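Local coordinates for protein Arf-GAP (Mus musculus, PDB 5C79) that acts as a phosphoinositide-dependent GTPase-activating protein for ARF1 and binds phosphatidylinositol 4,5-bisphosphate through its PH domain, at residues Ser39-Phe44 against Ile119-Val124; Asn65-Ile70 against Pro79-Leu84. One frame throughout, in Å; residues are numbered along the deposited sequence.

Contact 1: Ser39-Phe44 against Ile119-Val124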
loop_
_atom_site.group_PDB
_atom_site.type_symbol
_atom_site.label_atom_id
_atom_site.label_comp_id
_atom_site.label_asym_id
_atom_site.label_seq_id
_atom_site.Cartn_x
_atom_site.Cartn_y
_atom_site.Cartn_z
ATOM N N SER A 39 -5.581 3.624 11.337
ATOM C CA SER A 39 -4.194 3.336 10.962
ATOM C C SER A 39 -3.926 1.863 10.631
ATOM O O SER A 39 -2.776 1.502 10.370
ATOM C CB SER A 39 -3.259 3.776 12.097
ATOM O OG SER A 39 -3.589 3.108 13.305
ATOM N N GLU A 40 -4.983 1.041 10.645
ATOM C CA GLU A 40 -4.943 -0.359 10.262
ATOM C C GLU A 40 -5.986 -0.641 9.195
ATOM O O GLU A 40 -7.054 -0.014 9.176
ATOM C CB GLU A 40 -5.235 -1.254 11.472
ATOM C CG GLU A 40 -4.254 -1.116 12.599
ATOM C CD GLU A 40 -4.580 -1.978 13.818
ATOM O OE1 GLU A 40 -5.599 -2.681 13.839
ATOM O OE2 GLU A 40 -3.801 -1.929 14.787
ATOM N N LYS A 41 -5.667 -1.567 8.292
ATOM C CA LYS A 41 -6.583 -2.000 7.255
ATOM C C LYS A 41 -6.161 -3.387 6.753
ATOM O O LYS A 41 -4.968 -3.648 6.571
ATOM C CB LYS A 41 -6.580 -1.017 6.085
ATOM C CG LYS A 41 -7.579 -1.292 4.971
ATOM C CD LYS A 41 -7.566 -0.174 3.960
ATOM C CE LYS A 41 -8.450 -0.440 2.773
ATOM N NZ LYS A 41 -9.896 -0.339 3.139
ATOM N N LYS A 42 -7.159 -4.236 6.485
ATOM C CA LYS A 42 -6.964 -5.540 5.845
ATOM C C LYS A 42 -7.718 -5.484 4.546
ATOM O O LYS A 42 -8.900 -5.118 4.521
ATOM C CB LYS A 42 -7.545 -6.658 6.711
ATOM C CG LYS A 42 -6.875 -6.786 8.073
ATOM C CD LYS A 42 -7.487 -7.916 8.885
ATOM C CE LYS A 42 -6.919 -7.957 10.292
ATOM N NZ LYS A 42 -7.555 -9.060 11.063
ATOM N N GLY A 43 -7.069 -5.857 3.461
ATOM C CA GLY A 43 -7.769 -5.885 2.198
ATOM C C GLY A 43 -6.942 -6.457 1.069
ATOM O O GLY A 43 -6.104 -7.337 1.267
ATOM N N PHE A 44 -7.200 -5.925 -0.103
ATOM C CA PHE A 44 -6.497 -6.297 -1.324
ATOM C C PHE A 44 -6.096 -5.049 -2.080
ATOM O O PHE A 44 -6.749 -4.012 -2.023
ATOM C CB PHE A 44 -7.412 -7.153 -2.185
ATOM C CG PHE A 44 -7.789 -8.457 -1.547
ATOM C CD1 PHE A 44 -8.920 -8.563 -0.735
ATOM C CD2 PHE A 44 -7.015 -9.562 -1.747
ATOM C CE1 PHE A 44 -9.250 -9.779 -0.141
ATOM C CE2 PHE A 44 -7.336 -10.778 -1.164
ATOM C CZ PHE A 44 -8.451 -10.874 -0.352
ATOM N N ILE A 119 -8.867 6.281 -1.538
ATOM C CA ILE A 119 -8.810 7.268 -0.438
ATOM C C ILE A 119 -8.541 6.544 0.884
ATOM O O ILE A 119 -7.708 6.989 1.664
ATOM C CB ILE A 119 -10.076 8.142 -0.328
ATOM C CG1 ILE A 119 -10.131 9.144 -1.494
ATOM C CG2 ILE A 119 -10.100 8.955 0.966
ATOM C CD1 ILE A 119 -8.987 10.136 -1.586
ATOM N N ALA A 120 -9.220 5.431 1.101
ATOM C CA ALA A 120 -9.046 4.619 2.302
ATOM C C ALA A 120 -7.633 4.102 2.461
ATOM O O ALA A 120 -6.995 4.323 3.519
ATOM C CB ALA A 120 -10.020 3.478 2.334
ATOM N N TRP A 121 -7.130 3.428 1.417
ATOM C CA TRP A 121 -5.719 2.932 1.465
ATOM C C TRP A 121 -4.710 4.038 1.723
ATOM O O TRP A 121 -3.837 3.946 2.594
ATOM C CB TRP A 121 -5.346 2.179 0.189
ATOM C CG TRP A 121 -5.749 0.780 0.244
ATOM C CD1 TRP A 121 -6.769 0.171 -0.459
ATOM C CD2 TRP A 121 -5.173 -0.221 1.083
ATOM N NE1 TRP A 121 -6.856 -1.166 -0.065
ATOM C CE2 TRP A 121 -5.861 -1.430 0.848
ATOM C CE3 TRP A 121 -4.112 -0.218 1.997
ATOM C CZ2 TRP A 121 -5.534 -2.627 1.538
ATOM C CZ3 TRP A 121 -3.789 -1.404 2.662
ATOM C CH2 TRP A 121 -4.484 -2.588 2.416
ATOM N N ILE A 122 -4.801 5.113 0.960
ATOM C CA ILE A 122 -3.815 6.191 1.096
ATOM C C ILE A 122 -3.920 6.866 2.480
ATOM O O ILE A 122 -2.916 7.177 3.113
ATOM C CB ILE A 122 -3.927 7.188 -0.036
ATOM C CG1 ILE A 122 -3.451 6.516 -1.329
ATOM C CG2 ILE A 122 -3.040 8.393 0.220
ATOM C CD1 ILE A 122 -3.717 7.337 -2.565
ATOM N N SER A 123 -5.138 7.048 2.949
ATOM C CA SER A 123 -5.363 7.636 4.297
ATOM C C SER A 123 -4.787 6.752 5.410
ATOM O O SER A 123 -4.120 7.260 6.320
ATOM C CB SER A 123 -6.860 7.872 4.533
ATOM O OG SER A 123 -7.340 8.873 3.632
ATOM N N VAL A 124 -5.057 5.450 5.329
ATOM C CA VAL A 124 -4.563 4.498 6.327
ATOM C C VAL A 124 -3.039 4.422 6.291
ATOM O O VAL A 124 -2.372 4.431 7.344
ATOM C CB VAL A 124 -5.179 3.102 6.161
ATOM C CG1 VAL A 124 -4.455 2.078 7.029
ATOM C CG2 VAL A 124 -6.669 3.103 6.540
HETATM O O HOH W 1 -9.269 -3.307 0.199
#
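K41 turns its CG away from its own backbone N (chi1 -175°) and stays extended as far as CE. This lays the chain over one face of the W121 indole, which it crosses at about a right angle. K41 CE makes the close approach, a CH-pi contact 3.4 Å from the centroid of the five-membered ring of W121. A bend at the last torsion (chi4 72°) then leaves K41 NZ over the same ring as well, 4.7 Å from that centroid, as a cation-pi partner. The ammonium also forms a salt bridge with D117, one turn before W121 on the helix. At the ring edge G43 CA lies 4.0 Å from W121 CZ2; a CB on G43 would be tight against that carbon. W121 NE1 gives its N-H to a water at 3.2 Å, which the backbone N of F44 reaches weakly. V124 CG1 packs on the backbone of S39, 3.6 Å from its C, and on K41 CB. The contact joins the first strand of the PH domain to its C-terminal helix. Its chemistry is mixed: an aliphatic chain and its charge cover the aromatic face, and the acid of D117 probably steadies that charge.

Contact 2: Asn65-Ile70 against Pro79-Leu84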
loop_
_atom_site.group_PDB
_atom_site.type_symbol
_atom_site.label_atom_id
_atom_site.label_comp_id
_atom_site.label_asym_id
_atom_site.label_seq_id
_atom_site.Cartn_x
_atom_site.Cartn_y
_atom_site.Cartn_z
ATOM N N ASN A 65 0.754 -1.883 12.891
ATOM C CA ASN A 65 2.012 -1.520 13.571
ATOM C C ASN A 65 3.051 -0.843 12.677
ATOM O O ASN A 65 4.244 -1.127 12.775
ATOM C CB ASN A 65 2.649 -2.769 14.222
ATOM C CG ASN A 65 1.692 -3.537 15.100
ATOM O OD1 ASN A 65 1.492 -4.714 14.882
ATOM N ND2 ASN A 65 1.086 -2.885 16.044
ATOM N N GLY A 66 2.601 0.049 11.789
ATOM C CA GLY A 66 3.482 0.818 10.936
ATOM C C GLY A 66 4.108 0.057 9.791
ATOM O O GLY A 66 5.038 0.550 9.166
ATOM N N ILE A 67 3.571 -1.130 9.521
ATOM C CA ILE A 67 4.080 -2.024 8.486
ATOM C C ILE A 67 2.988 -2.390 7.476
ATOM O O ILE A 67 1.897 -2.768 7.864
ATOM C CB ILE A 67 4.625 -3.323 9.107
ATOM C CG1 ILE A 67 5.793 -3.028 10.042
ATOM C CG2 ILE A 67 5.111 -4.310 8.045
ATOM C CD1 ILE A 67 6.222 -4.210 10.907
ATOM N N LEU A 68 3.343 -2.319 6.199
ATOM C CA LEU A 68 2.494 -2.819 5.110
ATOM C C LEU A 68 3.008 -4.225 4.794
ATOM O O LEU A 68 4.172 -4.390 4.404
ATOM C CB LEU A 68 2.576 -1.955 3.842
ATOM C CG LEU A 68 1.812 -2.495 2.630
ATOM C CD1 LEU A 68 0.308 -2.658 2.902
ATOM C CD2 LEU A 68 2.077 -1.635 1.414
ATOM N N THR A 69 2.126 -5.209 4.934
ATOM C CA THR A 69 2.462 -6.602 4.632
ATOM C C THR A 69 1.798 -6.910 3.303
ATOM O O THR A 69 0.569 -6.722 3.160
ATOM C CB THR A 69 2.017 -7.539 5.782
ATOM O OG1 THR A 69 2.825 -7.263 6.941
ATOM C CG2 THR A 69 2.224 -8.991 5.454
ATOM N N ILE A 70 2.604 -7.342 2.323
ATOM C CA ILE A 70 2.103 -7.641 0.985
ATOM C C ILE A 70 2.290 -9.145 0.750
ATOM O O ILE A 70 3.422 -9.638 0.713
ATOM C CB ILE A 70 2.857 -6.889 -0.130
ATOM C CG1 ILE A 70 2.883 -5.399 0.136
ATOM C CG2 ILE A 70 2.194 -7.144 -1.464
ATOM C CD1 ILE A 70 3.962 -4.663 -0.634
ATOM N N PRO A 79 5.002 -13.191 3.627
ATOM C CA PRO A 79 4.814 -11.913 2.936
ATOM C C PRO A 79 5.956 -10.892 3.075
ATOM O O PRO A 79 6.714 -10.916 4.016
ATOM C CB PRO A 79 3.544 -11.385 3.564
ATOM C CG PRO A 79 3.471 -12.035 4.891
ATOM C CD PRO A 79 3.979 -13.406 4.657
ATOM N N ALA A 80 6.051 -10.011 2.094
ATOM C CA ALA A 80 6.933 -8.870 2.132
ATOM C C ALA A 80 6.424 -7.904 3.202
ATOM O O ALA A 80 5.206 -7.706 3.339
ATOM C CB ALA A 80 6.974 -8.175 0.780
ATOM N N LYS A 81 7.363 -7.356 3.959
ATOM C CA LYS A 81 7.052 -6.365 4.992
ATOM C C LYS A 81 7.741 -5.051 4.658
ATOM O O LYS A 81 8.958 -5.001 4.541
ATOM C CB LYS A 81 7.466 -6.884 6.376
ATOM C CG LYS A 81 6.651 -8.104 6.759
ATOM C CD LYS A 81 6.794 -8.516 8.212
ATOM C CE LYS A 81 5.768 -9.576 8.593
ATOM N NZ LYS A 81 4.359 -9.072 8.718
ATOM N N LEU A 82 6.943 -3.989 4.530
ATOM C CA LEU A 82 7.439 -2.667 4.220
ATOM C C LEU A 82 7.260 -1.795 5.458
ATOM O O LEU A 82 6.168 -1.667 5.996
ATOM C CB LEU A 82 6.731 -2.071 3.019
ATOM C CG LEU A 82 6.952 -2.781 1.682
ATOM C CD1 LEU A 82 6.260 -1.962 0.615
ATOM C CD2 LEU A 82 8.430 -2.955 1.350
ATOM N N ASN A 83 8.363 -1.228 5.905
ATOM C CA ASN A 83 8.373 -0.277 7.031
ATOM C C ASN A 83 7.920 1.078 6.493
ATOM O O ASN A 83 8.608 1.724 5.683
ATOM C CB ASN A 83 9.787 -0.197 7.638
ATOM C CG ASN A 83 9.984 1.000 8.571
ATOM O OD1 ASN A 83 9.031 1.619 9.029
ATOM N ND2 ASN A 83 11.270 1.369 8.800
ATOM N N LEU A 84 6.738 1.508 6.907
ATOM C CA LEU A 84 6.158 2.735 6.318
ATOM C C LEU A 84 6.891 4.028 6.688
ATOM O O LEU A 84 6.791 5.017 5.971
ATOM C CB LEU A 84 4.673 2.846 6.622
ATOM C CG LEU A 84 3.790 1.730 6.004
ATOM C CD1 LEU A 84 2.375 1.827 6.522
ATOM C CD2 LEU A 84 3.818 1.800 4.491
HETATM O O HOH W 2 7.042 1.889 10.705
#
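G66 O is gripped by two donors: the backbone N of L84 at 3.0 Å, nearly in line with the carbonyl, and a water at 2.9 Å. The same water donates to N83 OD1, which also accepts from the backbone N of L85. G66 has a positive phi (74°), which favours glycine. Beyond it, 67-70 and 80-83 pair as an antiparallel hairpin. L68 and L82 exchange two backbone bonds; L82 N to L68 O is 2.8 Å. I70 and A80 form the next hydrogen-bonded pair.

I67, T69, K81 and N83 share one face of the sheet. There T69 and K81 lie side by side. K81 bends at its last torsion (chi4 -73°), and its NZ donates to T69 OG1 at 3.0 Å. The T69 methyl CG2 presses tightly on the ring of P79, 3.3 Å from P79 CB. A valine in place of T69 would probably leave the K81 ammonium without this acceptor and free its end to turn.

L68, I70, A80 and L82 face the other way. I70 CD1 meets L82 CD1 at 3.8 Å. This face packs inward: I70 and L82 touch Y108 on strand 106-111, and L68 and L82 touch L101 on strand 98-103. Just past the strand end, L84 touches L68 CB through its CD2 and reaches L125 and S128 of helix 115-135.

Contacts 1 and 2 share one sheet through strands 41-48, 67-70 and 80-83, with strand 56-64 between 41-48 and 67-70. Their centres are 12 Å apart. They meet where W121 CZ3 comes within 4.3 Å of L68 CD1, so the helix residue of contact 1 packs against the inner face of the hairpin in contact 2. V63 joins them too, touching W121, L68 and L84. In sequence, hairpin 65-84 falls between the two segments of contact 1. The side chain of I70 in contact 2 is about 6 Å from a bound phosphoinositide. F44 of contact 1 belongs to a second phosphoinositide pocket, with L46, W56, R58 and E113; its side chain is about 12 Å from a bound lipid.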